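Local coordinates for capsid protein VP1 (Human polyomavirus 12, PDB 6Y5Z) that probably forms, as disulfide-linked pentamers, the icosahedral T=7 outer shell of the virion and takes part in attachment to host cells, at residues Y125-V130 with W187-S192. Sequence-based numbering, arbitrary orientation.
Sequences YHMFAV and WSPDPS
The terminal methyl CE of Met127 reaches ring atom CG of Pro189 head-on, at 3.6 Å, in a buried apolar contact. The methionine gets there by folding: with CG set between the backbone N and the carbonyl carbon (chi1 70°), the chain bends again at chi2 and chi3, turning the methyl toward the proline. This is one of two modelled conformers, so the methyl contact may not be permanent. A long, unbranched thioether can curl to fit a rigid neighbour, and proline, its ring closed onto its own backbone, offers a compact, rigid apolar surface. Tyr125, two residues earlier and on the same face of the strand, adds a looser contact, its OH standing 4.2 Å from CD of Pro189.

Strand 124-131 belongs to the antiparallel jelly-roll framework of the polyomavirus coat protein, whereas 187-189 is an outermost strand of a small three-stranded sheet within the chain. The direct contacts are between side chains, and Tyr199 of the neighbouring strand 197-204 also packs on Pro189.

Tyr65 links the segments indirectly through its hydroxyl, which bonds to Tyr125 OH and to Trp187 O. Tyrosine suits position 125 because its apolar ring meets Phe215 of a neighbouring subunit while its hydroxyl extends to Tyr65. Beyond Pro189 the chain leaves the strand through an Asx turn: the short carboxylate of Asp190 takes the N-H two residues on, Ser192 N lying 3.0 Å from Asp190 OD1, and Ser192 adds its hydroxyl OG to the same oxygen at 2.7 Å, both from one face of the carboxylate. Asp190 OD2 forms a salt bridge with Lys173.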
# COMPACT_ATOMS: atom_id res chain seq x y z
N TYR D 125 -2.40 15.93 5.44
CA TYR D 125 -1.14 16.28 6.13
C TYR D 125 -1.34 15.91 7.60
O TYR D 125 -2.22 16.50 8.26
CB TYR D 125 -0.81 17.76 5.95
CG TYR D 125 0.50 18.15 6.56
CD1 TYR D 125 1.68 17.94 5.86
CD2 TYR D 125 0.56 18.71 7.82
CE1 TYR D 125 2.91 18.26 6.41
CE2 TYR D 125 1.78 19.08 8.36
CZ TYR D 125 2.95 18.87 7.65
OH TYR D 125 4.16 19.20 8.18
N HIS D 126 -0.61 14.91 8.04
CA HIS D 126 -0.69 14.42 9.43
C HIS D 126 0.69 14.58 10.04
O HIS D 126 1.68 14.21 9.39
CB HIS D 126 -1.14 12.97 9.53
CG HIS D 126 -2.54 12.79 9.10
ND1 HIS D 126 -3.59 13.21 9.88
CD2 HIS D 126 -3.06 12.23 7.99
CE1 HIS D 126 -4.71 12.93 9.25
NE2 HIS D 126 -4.41 12.31 8.09
N MET D 127 0.76 15.16 11.23
CA MET D 127 2.03 15.13 11.97
C MET D 127 1.73 15.23 13.46
O MET D 127 0.71 15.83 13.86
CB MET D 127 2.97 16.24 11.51
CG MET D 127 2.52 17.60 11.91
SD MET D 127 3.26 17.99 13.49
CE MET D 127 4.95 17.98 12.90
N PHE D 128 2.57 14.57 14.24
CA PHE D 128 2.53 14.79 15.70
C PHE D 128 3.95 14.75 16.22
O PHE D 128 4.86 14.17 15.58
CB PHE D 128 1.64 13.79 16.41
CG PHE D 128 2.18 12.39 16.46
CD1 PHE D 128 1.99 11.52 15.40
CD2 PHE D 128 2.86 11.94 17.59
CE1 PHE D 128 2.49 10.23 15.47
CE2 PHE D 128 3.32 10.64 17.66
CZ PHE D 128 3.14 9.80 16.59
N ALA D 129 4.15 15.42 17.34
CA ALA D 129 5.46 15.47 17.99
C ALA D 129 5.24 15.50 19.50
O ALA D 129 4.25 16.06 19.97
CB ALA D 129 6.27 16.65 17.54
N VAL D 130 6.17 14.85 20.17
CA VAL D 130 6.25 14.85 21.65
C VAL D 130 7.68 15.25 21.99
O VAL D 130 8.60 14.58 21.52
CB VAL D 130 5.86 13.47 22.22
CG1 VAL D 130 5.96 13.43 23.74
CG2 VAL D 130 4.47 13.05 21.76
N TRP D 187 6.15 26.21 7.28
CA TRP D 187 7.02 25.66 8.36
C TRP D 187 7.02 24.13 8.35
O TRP D 187 5.92 23.53 8.40
CB TRP D 187 6.55 26.13 9.74
CG TRP D 187 6.61 27.60 10.01
CD1 TRP D 187 5.56 28.44 10.18
CD2 TRP D 187 7.80 28.39 10.19
NE1 TRP D 187 6.00 29.70 10.46
CE2 TRP D 187 7.37 29.70 10.49
CE3 TRP D 187 9.17 28.12 10.15
CZ2 TRP D 187 8.29 30.74 10.71
CZ3 TRP D 187 10.06 29.15 10.33
CH2 TRP D 187 9.62 30.43 10.64
N SER D 188 8.21 23.55 8.37
CA SER D 188 8.47 22.10 8.45
C SER D 188 9.10 21.83 9.79
O SER D 188 9.89 22.64 10.28
CB SER D 188 9.41 21.67 7.37
OG SER D 188 8.87 21.90 6.09
N PRO D 189 8.90 20.64 10.39
CA PRO D 189 9.74 20.22 11.51
C PRO D 189 11.19 20.21 11.03
O PRO D 189 11.46 19.78 9.90
CB PRO D 189 9.25 18.84 11.92
CG PRO D 189 8.00 18.61 11.13
CD PRO D 189 7.91 19.62 10.01
N ASP D 190 12.09 20.76 11.84
CA ASP D 190 13.50 20.94 11.46
C ASP D 190 14.31 19.67 11.79
O ASP D 190 14.55 19.37 12.97
CB ASP D 190 14.09 22.15 12.17
CG ASP D 190 15.50 22.48 11.73
OD1 ASP D 190 16.08 21.71 10.91
OD2 ASP D 190 16.00 23.50 12.19
N PRO D 191 14.76 18.88 10.80
CA PRO D 191 15.47 17.63 11.10
C PRO D 191 16.91 17.88 11.59
O PRO D 191 17.53 16.96 12.06
CB PRO D 191 15.49 16.90 9.75
CG PRO D 191 15.47 18.01 8.75
CD PRO D 191 14.61 19.10 9.35
N SER D 192 17.40 19.11 11.47
CA SER D 192 18.76 19.50 11.91
C SER D 192 18.75 19.89 13.39
O SER D 192 19.84 20.02 13.95
CB SER D 192 19.32 20.61 11.06
OG SER D 192 18.75 21.87 11.37